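Local coordinates for protein alpha-glucosidase (Pseudoalteromonas sp. K8, PDB 5HQA) that hydrolyses alpha-glucosidic bonds as a calcium-binding, chloride-activated enzyme of glycoside hydrolase family 97, at residues T141-P146 against P171-N176; I269-H274 against A530-K535; D372-Y377 against A427-S432. All coordinates share one frame; numbering follows the deposited sequence.

Interaction 1. Residues T141-P146 against P171-N176; sequences TAWWIP and PFTFKN
A water wedged between Trp143 and Thr173 is gripped by three backbone groups. It donates to Trp143 O (2.6 Å) and to Pro171 O (2.7 Å), and accepts the N-H of Thr173. The direct bond of this pair, Trp143 N to Thr173 O, is long at 3.1 Å but almost straight. Two shorter bonds close the other end of the ladder. Lys175 N meets Thr141 O at 2.8 Å, and Thr141 N returns a bond to Lys175 O.

The Trp143 indole reaches over the partner strand. Chi1 (-52°) sets its CG anti to the carbonyl carbon, and the ring, turned by chi2 (-86°), brings CH2 to 3.6 Å from Lys175 CG. Thr141 CG2 lies over one face of this ring, toward the rim. On the other side of the sheet, Ala142 CB touches Phe174 CB at 3.8 Å. Trp144 CB meets the edge of the Phe172 ring at CE1 (3.7 Å), and the two side chains lie alongside each other. Trp144 NE1 bonds Thr160 in the next strand.

Trp143 also touches Val564, close to the magnesium site. This is an antiparallel strand pair, with a water bridging the backbones where the pairing loosens, in the large sheet of the N-terminal beta-sandwich domain.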
loop_
_atom_site.group_PDB
_atom_site.type_symbol
_atom_site.label_atom_id
_atom_site.label_comp_id
_atom_site.label_asym_id
_atom_site.label_seq_id
_atom_site.Cartn_x
_atom_site.Cartn_y
_atom_site.Cartn_z
ATOM N N THR A 141 20.103 -9.898 6.183
ATOM C CA THR A 141 18.898 -10.122 6.977
ATOM C C THR A 141 17.702 -9.586 6.210
ATOM O O THR A 141 17.750 -8.464 5.698
ATOM C CB THR A 141 18.986 -9.411 8.330
ATOM O OG1 THR A 141 20.112 -9.905 9.068
ATOM C CG2 THR A 141 17.702 -9.607 9.138
ATOM N N ALA A 142 16.621 -10.366 6.162
ATOM C CA ALA A 142 15.431 -10.005 5.404
ATOM C C ALA A 142 14.192 -9.982 6.298
ATOM O O ALA A 142 14.091 -10.731 7.277
ATOM C CB ALA A 142 15.203 -10.979 4.237
ATOM N N TRP A 143 13.235 -9.121 5.935
ATOM C CA TRP A 143 11.944 -9.022 6.611
ATOM C C TRP A 143 10.868 -9.190 5.548
ATOM O O TRP A 143 10.697 -8.304 4.707
ATOM C CB TRP A 143 11.803 -7.676 7.319
ATOM C CG TRP A 143 12.951 -7.343 8.235
ATOM C CD1 TRP A 143 13.084 -7.710 9.538
ATOM C CD2 TRP A 143 14.117 -6.560 7.917
ATOM N NE1 TRP A 143 14.255 -7.202 10.055
ATOM C CE2 TRP A 143 14.903 -6.490 9.081
ATOM C CE3 TRP A 143 14.557 -5.898 6.764
ATOM C CZ2 TRP A 143 16.113 -5.793 9.126
ATOM C CZ3 TRP A 143 15.752 -5.205 6.813
ATOM C CH2 TRP A 143 16.516 -5.159 7.985
ATOM N N TRP A 144 10.137 -10.307 5.569
ATOM C CA TRP A 144 9.395 -10.685 4.368
ATOM C C TRP A 144 8.120 -11.454 4.705
ATOM O O TRP A 144 7.975 -12.017 5.796
ATOM C CB TRP A 144 10.282 -11.533 3.444
ATOM C CG TRP A 144 10.856 -12.750 4.129
ATOM C CD1 TRP A 144 12.014 -12.815 4.859
ATOM C CD2 TRP A 144 10.301 -14.074 4.139
ATOM N NE1 TRP A 144 12.214 -14.099 5.317
ATOM C CE2 TRP A 144 11.181 -14.891 4.888
ATOM C CE3 TRP A 144 9.148 -14.649 3.589
ATOM C CZ2 TRP A 144 10.942 -16.254 5.098
ATOM C CZ3 TRP A 144 8.910 -16.003 3.796
ATOM C CH2 TRP A 144 9.803 -16.791 4.543
ATOM N N ILE A 145 7.199 -11.483 3.738
ATOM C CA ILE A 145 6.027 -12.358 3.813
ATOM C C ILE A 145 6.068 -13.359 2.664
ATOM O O ILE A 145 6.573 -13.049 1.571
ATOM C CB ILE A 145 4.701 -11.574 3.801
ATOM C CG1 ILE A 145 4.604 -10.650 2.572
ATOM C CG2 ILE A 145 4.500 -10.822 5.130
ATOM C CD1 ILE A 145 3.158 -10.353 2.141
ATOM N N PRO A 146 5.546 -14.562 2.863
ATOM C CA PRO A 146 5.583 -15.566 1.798
ATOM C C PRO A 146 4.613 -15.216 0.686
ATOM O O PRO A 146 3.557 -14.617 0.912
ATOM C CB PRO A 146 5.153 -16.850 2.514
ATOM C CG PRO A 146 4.199 -16.331 3.591
ATOM C CD PRO A 146 4.858 -15.057 4.074
ATOM N N PRO A 171 6.759 -5.304 -1.730
ATOM C CA PRO A 171 8.154 -4.881 -1.517
ATOM C C PRO A 171 8.912 -5.857 -0.633
ATOM O O PRO A 171 8.437 -6.243 0.445
ATOM C CB PRO A 171 8.010 -3.517 -0.826
ATOM C CG PRO A 171 6.646 -3.048 -1.218
ATOM C CD PRO A 171 5.812 -4.287 -1.242
ATOM N N PHE A 172 10.069 -6.282 -1.112
ATOM C CA PHE A 172 10.902 -7.265 -0.429
ATOM C C PHE A 172 12.127 -6.520 0.082
ATOM O O PHE A 172 12.972 -6.097 -0.716
ATOM C CB PHE A 172 11.285 -8.391 -1.385
ATOM C CG PHE A 172 12.254 -9.377 -0.803
ATOM C CD1 PHE A 172 11.982 -10.004 0.409
ATOM C CD2 PHE A 172 13.420 -9.709 -1.482
ATOM C CE1 PHE A 172 12.872 -10.939 0.941
ATOM C CE2 PHE A 172 14.317 -10.640 -0.954
ATOM C CZ PHE A 172 14.038 -11.256 0.258
ATOM N N THR A 173 12.215 -6.355 1.404
ATOM C CA THR A 173 13.193 -5.480 2.042
ATOM C C THR A 173 14.202 -6.285 2.849
ATOM O O THR A 173 13.834 -7.202 3.590
ATOM C CB THR A 173 12.477 -4.478 2.951
ATOM O OG1 THR A 173 11.601 -3.681 2.148
ATOM C CG2 THR A 173 13.475 -3.575 3.676
ATOM N N PHE A 174 15.476 -5.928 2.723
ATOM C CA PHE A 174 16.518 -6.608 3.474
ATOM C C PHE A 174 17.686 -5.647 3.665
ATOM O O PHE A 174 17.722 -4.557 3.087
ATOM C CB PHE A 174 16.945 -7.905 2.761
ATOM C CG PHE A 174 17.441 -7.686 1.349
ATOM C CD1 PHE A 174 16.549 -7.670 0.280
ATOM C CD2 PHE A 174 18.793 -7.501 1.099
ATOM C CE1 PHE A 174 17.010 -7.471 -1.017
ATOM C CE2 PHE A 174 19.255 -7.299 -0.189
ATOM C CZ PHE A 174 18.366 -7.284 -1.241
ATOM N N LYS A 175 18.640 -6.042 4.506
ATOM C CA LYS A 175 19.867 -5.273 4.662
ATOM C C LYS A 175 21.055 -6.214 4.544
ATOM O O LYS A 175 20.970 -7.391 4.905
ATOM C CB LYS A 175 19.928 -4.522 6.002
ATOM C CG LYS A 175 19.995 -5.417 7.213
ATOM C CD LYS A 175 20.251 -4.607 8.484
ATOM C CE LYS A 175 20.312 -5.525 9.698
ATOM N NZ LYS A 175 20.527 -4.774 10.970
ATOM N N ASN A 176 22.163 -5.698 4.021
ATOM C CA ASN A 176 23.360 -6.520 3.985
ATOM C C ASN A 176 24.199 -6.225 5.227
ATOM O O ASN A 176 23.834 -5.407 6.079
ATOM C CB ASN A 176 24.120 -6.340 2.659
ATOM C CG ASN A 176 24.771 -4.969 2.495
ATOM O OD1 ASN A 176 24.979 -4.231 3.454
ATOM N ND2 ASN A 176 25.125 -4.640 1.248
HETATM O O HOH W 1 9.614 -7.340 2.559
#

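Interaction 2. Residues I269-H274 against A530-K535; sequences IWWGMH and AADLPK. With AC1 (4,6-dideoxy-4-{[(1S,4R,5S,6S)-4,5,6-trihydroxy-3-(hydroxymethyl)cyclohex-2-en-1-yl]amino}-alpha-D-glucopyranose), chain B.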
loop_
_atom_site.group_PDB
_atom_site.type_symbol
_atom_site.label_atom_id
_atom_site.label_comp_id
_atom_site.label_asym_id
_atom_site.label_seq_id
_atom_site.Cartn_x
_atom_site.Cartn_y
_atom_site.Cartn_z
ATOM N N ILE A 269 -19.998 1.498 10.006
ATOM C CA ILE A 269 -20.628 0.295 10.532
ATOM C C ILE A 269 -19.781 -0.851 9.998
ATOM O O ILE A 269 -19.873 -1.216 8.820
ATOM C CB ILE A 269 -22.094 0.185 10.112
ATOM C CG1 ILE A 269 -22.887 1.338 10.726
ATOM C CG2 ILE A 269 -22.681 -1.157 10.533
ATOM C CD1 ILE A 269 -24.306 1.488 10.182
ATOM N N TRP A 270 -18.892 -1.362 10.848
ATOM C CA TRP A 270 -17.764 -2.163 10.392
ATOM C C TRP A 270 -17.172 -2.983 11.538
ATOM O O TRP A 270 -17.303 -4.209 11.558
ATOM C CB TRP A 270 -16.691 -1.263 9.762
ATOM C CG TRP A 270 -15.520 -2.065 9.310
ATOM C CD1 TRP A 270 -15.474 -2.905 8.232
ATOM C CD2 TRP A 270 -14.231 -2.147 9.939
ATOM N NE1 TRP A 270 -14.235 -3.502 8.149
ATOM C CE2 TRP A 270 -13.457 -3.057 9.188
ATOM C CE3 TRP A 270 -13.660 -1.545 11.068
ATOM C CZ2 TRP A 270 -12.141 -3.379 9.526
ATOM C CZ3 TRP A 270 -12.354 -1.867 11.406
ATOM C CH2 TRP A 270 -11.609 -2.776 10.637
ATOM N N TRP A 271 -16.524 -2.315 12.496
ATOM C CA TRP A 271 -15.849 -3.016 13.588
ATOM C C TRP A 271 -16.819 -3.873 14.392
ATOM O O TRP A 271 -16.456 -4.956 14.866
ATOM C CB TRP A 271 -15.171 -1.989 14.488
ATOM C CG TRP A 271 -14.294 -2.504 15.596
ATOM C CD1 TRP A 271 -14.491 -2.334 16.941
ATOM C CD2 TRP A 271 -13.047 -3.197 15.458
ATOM N NE1 TRP A 271 -13.451 -2.891 17.647
ATOM C CE2 TRP A 271 -12.552 -3.428 16.762
ATOM C CE3 TRP A 271 -12.300 -3.646 14.359
ATOM C CZ2 TRP A 271 -11.353 -4.094 16.997
ATOM C CZ3 TRP A 271 -11.100 -4.303 14.592
ATOM C CH2 TRP A 271 -10.635 -4.516 15.902
ATOM N N GLY A 272 -18.059 -3.399 14.563
ATOM C CA GLY A 272 -19.048 -4.180 15.290
ATOM C C GLY A 272 -19.255 -5.566 14.709
ATOM O O GLY A 272 -19.485 -6.528 15.446
ATOM N N MET A 273 -19.183 -5.692 13.380
ATOM C CA MET A 273 -19.262 -7.029 12.791
ATOM C C MET A 273 -18.001 -7.832 13.086
ATOM O O MET A 273 -18.073 -9.040 13.331
ATOM C CB MET A 273 -19.500 -6.949 11.279
ATOM C CG MET A 273 -20.956 -6.662 10.900
ATOM S SD MET A 273 -21.299 -4.885 10.839
ATOM C CE MET A 273 -20.545 -4.451 9.265
ATOM N N HIS A 274 -16.835 -7.182 13.077
ATOM C CA HIS A 274 -15.597 -7.911 13.346
ATOM C C HIS A 274 -15.496 -8.375 14.794
ATOM O O HIS A 274 -14.879 -9.413 15.061
ATOM C CB HIS A 274 -14.389 -7.056 12.968
ATOM C CG HIS A 274 -14.174 -6.988 11.497
ATOM N ND1 HIS A 274 -13.441 -7.934 10.813
ATOM C CD2 HIS A 274 -14.657 -6.134 10.562
ATOM C CE1 HIS A 274 -13.453 -7.646 9.522
ATOM N NE2 HIS A 274 -14.185 -6.560 9.344
ATOM N N ALA A 530 -11.481 6.215 11.547
ATOM C CA ALA A 530 -11.565 6.053 12.993
ATOM C C ALA A 530 -12.398 4.794 13.176
ATOM O O ALA A 530 -13.626 4.831 13.088
ATOM C CB ALA A 530 -12.181 7.273 13.667
ATOM N N ALA A 531 -11.718 3.668 13.398
ATOM C CA ALA A 531 -12.312 2.350 13.221
ATOM C C ALA A 531 -13.252 1.927 14.345
ATOM O O ALA A 531 -14.042 0.995 14.142
ATOM C CB ALA A 531 -11.201 1.307 13.087
ATOM N N ASP A 532 -13.201 2.568 15.514
ATOM C CA ASP A 532 -13.900 2.018 16.668
ATOM C C ASP A 532 -15.386 2.380 16.654
ATOM O O ASP A 532 -15.856 3.200 15.860
ATOM C CB ASP A 532 -13.265 2.517 17.962
ATOM C CG ASP A 532 -13.346 1.504 19.086
ATOM O OD1 ASP A 532 -14.210 0.596 19.034
ATOM O OD2 ASP A 532 -12.541 1.627 20.038
ATOM N N LEU A 533 -16.126 1.758 17.567
ATOM C CA LEU A 533 -17.516 2.130 17.781
ATOM C C LEU A 533 -17.585 3.560 18.311
ATOM O O LEU A 533 -16.772 3.945 19.161
ATOM C CB LEU A 533 -18.176 1.177 18.780
ATOM C CG LEU A 533 -17.968 -0.322 18.537
ATOM C CD1 LEU A 533 -18.670 -1.145 19.617
ATOM C CD2 LEU A 533 -18.477 -0.685 17.168
ATOM N N PRO A 534 -18.543 4.370 17.846
ATOM C CA PRO A 534 -18.629 5.762 18.330
ATOM C C PRO A 534 -18.618 5.901 19.847
ATOM O O PRO A 534 -17.939 6.793 20.371
ATOM C CB PRO A 534 -19.949 6.250 17.721
ATOM C CG PRO A 534 -20.056 5.454 16.441
ATOM C CD PRO A 534 -19.527 4.088 16.784
ATOM N N LYS A 535 -19.330 5.035 20.574
ATOM C CA LYS A 535 -19.375 5.178 22.025
ATOM C C LYS A 535 -17.989 5.058 22.644
ATOM O O LYS A 535 -17.740 5.623 23.716
ATOM C CB LYS A 535 -20.317 4.142 22.634
ATOM C CG LYS A 535 -19.843 2.714 22.468
ATOM C CD LYS A 535 -20.810 1.730 23.121
ATOM C CE LYS A 535 -20.312 0.301 22.956
ATOM N NZ LYS A 535 -21.233 -0.689 23.581
HETATM C C1 AC1 B . -10.917 -13.412 5.754
HETATM O O2 AC1 B . -8.717 -13.223 4.827
HETATM C C2 AC1 B . -10.010 -12.595 4.845
HETATM C C4A AC1 B . -14.243 -6.329 5.481
HETATM C C3 AC1 B . -9.921 -11.160 5.292
HETATM O O3 AC1 B . -9.001 -10.433 4.459
HETATM C C4 AC1 B . -11.292 -10.538 5.286
HETATM N N4A AC1 B . -11.271 -9.048 5.432
HETATM C C5 AC1 B . -11.929 -11.228 6.482
HETATM O O5 AC1 B . -12.159 -12.653 6.118
HETATM C C6 AC1 B . -13.228 -10.635 6.934
HETATM C C1B AC1 B . -12.112 -8.302 4.428
HETATM C C2B AC1 B . -11.931 -6.657 4.646
HETATM O O2B AC1 B . -10.532 -6.381 4.695
HETATM C C3B AC1 B . -12.640 -6.208 5.774
HETATM O O3B AC1 B . -12.364 -4.825 6.107
HETATM O O4 AC1 B . -14.977 -6.009 6.647
HETATM C C5B AC1 B . -14.635 -7.637 5.011
HETATM C C7B AC1 B . -13.494 -8.645 4.436
HETATM C C6B AC1 B . -16.079 -7.797 4.509
HETATM O O6B AC1 B . -16.171 -7.165 3.270
HETATM O O HOH W 2 -13.348 -1.799 20.297
HETATM O O HOH W 3 -16.339 0.477 12.888
#
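The contact between Trp270 and Ala531 belongs to the wall of the sugar pocket, at the C-terminal ends of two neighbouring strands of the catalytic TIM barrel. Trp270 is the N-cap residue of the short helix 271-274. Chi1 (179°) sets its CG beside the carbonyl carbon, and from there the indole extends between Ala531 and the sugar. The six-membered ring meets Ala531 CB through CZ3, at 3.8 Å. The pyrrole side serves the bound inhibitor. Trp270 NE1 donates to AC1 O3B at 3.1 Å and makes a weak, bent bond to AC1 O4. His274 NE2 donates to the same AC1 O4 at 2.9 Å, with O4 at the ring edge, near the imidazole plane. His274 CD2 lies over one face of the Trp270 ring, toward its rim. An alanine in place of Trp270 would probably leave O3B and O4 of the inhibitor without the indole donor and open a gap beside Ala531 CB and His274 CD2.

Trp271 carries the rest of the contact. Its CB sits 3.2 Å from Ala531 O, and a water also links Trp271 N to Ala531 O. A second water accepts from Trp271 NE1 at 2.9 Å and donates to Asp532 OD1 at 2.8 Å. The indole and carboxylate planes are 79° apart. Asp532 OD1 also takes the N-H of Leu533 and a bond from Asn536, while OD2 receives Phe495 N and Asp496 N. These bonds should hold the carboxylate firmly. Leu533 CD2 approaches the Trp271 ring at its edge and lies 3.8 Å from Gly272 N.

Strand 264-269, which leads into this helix, runs parallel between 307-310 and 527-529. Helix 290-303 touches both Ile269 and Pro534, and helix 462-465 packs on Trp271 and His274.

Interaction 3. Residues D372-Y377 against A427-S432; sequences DAFALY and AKHKIS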
loop_
_atom_site.group_PDB
_atom_site.type_symbol
_atom_site.label_atom_id
_atom_site.label_comp_id
_atom_site.label_asym_id
_atom_site.label_seq_id
_atom_site.Cartn_x
_atom_site.Cartn_y
_atom_site.Cartn_z
ATOM N N ASP A 372 -24.429 -1.015 -13.308
ATOM C CA ASP A 372 -25.628 -0.667 -12.550
ATOM C C ASP A 372 -25.284 -0.263 -11.117
ATOM O O ASP A 372 -25.918 0.638 -10.548
ATOM C CB ASP A 372 -26.606 -1.843 -12.548
ATOM C CG ASP A 372 -27.200 -2.120 -13.925
ATOM O OD1 ASP A 372 -27.203 -1.208 -14.779
ATOM O OD2 ASP A 372 -27.676 -3.252 -14.148
ATOM N N ALA A 373 -24.292 -0.926 -10.512
ATOM C CA ALA A 373 -23.924 -0.622 -9.133
ATOM C C ALA A 373 -23.377 0.796 -9.007
ATOM O O ALA A 373 -23.740 1.530 -8.080
ATOM C CB ALA A 373 -22.900 -1.641 -8.629
ATOM N N PHE A 374 -22.506 1.202 -9.935
ATOM C CA PHE A 374 -21.936 2.544 -9.858
ATOM C C PHE A 374 -22.960 3.603 -10.242
ATOM O O PHE A 374 -22.944 4.707 -9.687
ATOM C CB PHE A 374 -20.684 2.646 -10.743
ATOM C CG PHE A 374 -19.450 2.007 -10.134
ATOM C CD1 PHE A 374 -19.240 2.032 -8.765
ATOM C CD2 PHE A 374 -18.500 1.387 -10.939
ATOM C CE1 PHE A 374 -18.110 1.445 -8.202
ATOM C CE2 PHE A 374 -17.367 0.797 -10.380
ATOM C CZ PHE A 374 -17.178 0.825 -9.007
ATOM N N ALA A 375 -23.866 3.285 -11.170
ATOM C CA ALA A 375 -24.945 4.216 -11.478
ATOM C C ALA A 375 -25.807 4.470 -10.250
ATOM O O ALA A 375 -26.185 5.616 -9.973
ATOM C CB ALA A 375 -25.794 3.679 -12.628
ATOM N N LEU A 376 -26.122 3.414 -9.498
ATOM C CA LEU A 376 -26.888 3.582 -8.267
ATOM C C LEU A 376 -26.141 4.475 -7.287
ATOM O O LEU A 376 -26.719 5.392 -6.691
ATOM C CB LEU A 376 -27.177 2.219 -7.637
ATOM C CG LEU A 376 -27.746 2.270 -6.215
ATOM C CD1 LEU A 376 -29.089 2.989 -6.184
ATOM C CD2 LEU A 376 -27.870 0.866 -5.632
ATOM N N TYR A 377 -24.845 4.224 -7.117
ATOM C CA TYR A 377 -24.071 5.016 -6.175
ATOM C C TYR A 377 -23.941 6.464 -6.635
ATOM O O TYR A 377 -24.056 7.387 -5.817
ATOM C CB TYR A 377 -22.707 4.371 -5.975
ATOM C CG TYR A 377 -22.694 3.341 -4.874
ATOM C CD1 TYR A 377 -23.715 3.287 -3.924
ATOM C CD2 TYR A 377 -21.656 2.428 -4.773
ATOM C CE1 TYR A 377 -23.688 2.346 -2.897
ATOM C CE2 TYR A 377 -21.620 1.494 -3.757
ATOM C CZ TYR A 377 -22.629 1.451 -2.825
ATOM O OH TYR A 377 -22.554 0.504 -1.821
ATOM N N ALA A 427 -14.108 5.882 -12.044
ATOM C CA ALA A 427 -13.738 7.260 -12.349
ATOM C C ALA A 427 -14.750 7.928 -13.268
ATOM O O ALA A 427 -14.980 9.137 -13.156
ATOM C CB ALA A 427 -12.346 7.308 -12.974
ATOM N N LYS A 428 -15.371 7.171 -14.177
ATOM C CA LYS A 428 -16.409 7.764 -15.016
ATOM C C LYS A 428 -17.616 8.219 -14.205
ATOM O O LYS A 428 -18.389 9.051 -14.689
ATOM C CB LYS A 428 -16.864 6.779 -16.089
ATOM C CG LYS A 428 -15.795 6.434 -17.106
ATOM C CD LYS A 428 -16.329 5.462 -18.147
ATOM C CE LYS A 428 -15.339 5.275 -19.287
ATOM N NZ LYS A 428 -13.994 4.851 -18.804
ATOM N N HIS A 429 -17.798 7.687 -12.994
ATOM C CA HIS A 429 -18.874 8.086 -12.092
ATOM C C HIS A 429 -18.403 9.042 -11.003
ATOM O O HIS A 429 -19.157 9.317 -10.063
ATOM C CB HIS A 429 -19.506 6.844 -11.458
ATOM C CG HIS A 429 -20.099 5.905 -12.457
ATOM N ND1 HIS A 429 -19.343 4.992 -13.160
ATOM C CD2 HIS A 429 -21.372 5.755 -12.895
ATOM C CE1 HIS A 429 -20.125 4.311 -13.978
ATOM N NE2 HIS A 429 -21.363 4.751 -13.832
ATOM N N LYS A 430 -17.173 9.550 -11.119
ATOM C CA LYS A 430 -16.528 10.361 -10.082
ATOM C C LYS A 430 -16.529 9.640 -8.734
ATOM O O LYS A 430 -16.791 10.232 -7.682
ATOM C CB LYS A 430 -17.163 11.749 -9.989
ATOM C CG LYS A 430 -16.878 12.589 -11.243
ATOM C CD LYS A 430 -17.429 14.007 -11.138
ATOM C CE LYS A 430 -17.225 14.786 -12.442
ATOM N NZ LYS A 430 -15.993 14.340 -13.149
ATOM N N ILE A 431 -16.196 8.350 -8.767
ATOM C CA ILE A 431 -16.100 7.516 -7.572
ATOM C C ILE A 431 -14.648 7.087 -7.391
ATOM O O ILE A 431 -13.988 6.685 -8.359
ATOM C CB ILE A 431 -17.038 6.299 -7.671
ATOM C CG1 ILE A 431 -18.503 6.766 -7.607
ATOM C CG2 ILE A 431 -16.712 5.258 -6.596
ATOM C CD1 ILE A 431 -19.510 5.666 -7.854
ATOM N N SER A 432 -14.151 7.188 -6.156
ATOM C CA SER A 432 -12.831 6.715 -5.770
ATOM C C SER A 432 -12.938 5.345 -5.114
ATOM O O SER A 432 -13.951 5.020 -4.490
ATOM C CB SER A 432 -12.161 7.696 -4.808
ATOM O OG SER A 432 -11.944 8.937 -5.459
#
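The chi1 of His429 (-60°) sets its CG beside the backbone N, and chi2 (81°) turns the imidazole so that one face meets Phe374 CB. The result is a CH-pi contact: Phe374 CB stands 3.6 Å from the centroid of the His429 ring, almost straight above its centre. In Phe374 the phenyl starts from a CG that also lies beside its own backbone N. The phenyl and imidazole planes meet obliquely, at 43°, with the ring centres 5.7 Å apart. The same imidazole also rests against the backbone of helix 363-379, with His429 CD2 3.7 Å from Phe374 O. His429 ND1 is bonded to Leu425 O in the last turn of helix 413-428. That bond probably holds the rotation of the ring, with a face toward Phe374.

His429 lies in the turn that ends helix 413-428. The turn is a Schellman motif, with Lys430 as the C-prime residue at positive phi. Lys430 N bonds Ala427 O at 3.0 Å, and Ile431 N bonds Ala426 O. The chain then enters strand 432-435, so the turn is part of the beta-alpha-beta crossover that joins strand 384-388 to 432-435 in the barrel.

Ile431, just past the turn, points back at the other helix. Its CD1 lies 3.8 Å from Phe374 CD1 and 3.9 Å from Tyr377 CB. The Phe374 side chain also touches Asn422, Leu425 and Ala426 of helix 413-428. Ile431 and Tyr377 both touch Val385 of strand 384-388. The phenol of Tyr377 leads away from this contact, and its OH bonds the backbone N of His356.

In the fold
The three contacts fall in two domains. Interaction 1 comes first along the chain and lies in the N-terminal sandwich. Its centre is about 33 Å from the centre of interaction 2 and about 39 Å from that of interaction 3. Interactions 2 and 3 belong to the catalytic barrel, with interaction 3 nested inside the long loop that interaction 2 closes. Their centres are about 26 Å apart. Interaction 2 joins the segments that follow strands 264-269 and 527-529, neighbours in the sheet and first and last along the chain. Interaction 3 sets helix 363-379 against the turn between helix 413-428 and strand 432-435. Of the three, interaction 2 reaches the inhibitor directly. Glu154 of the N-terminal region also binds it, so both domains line the pocket.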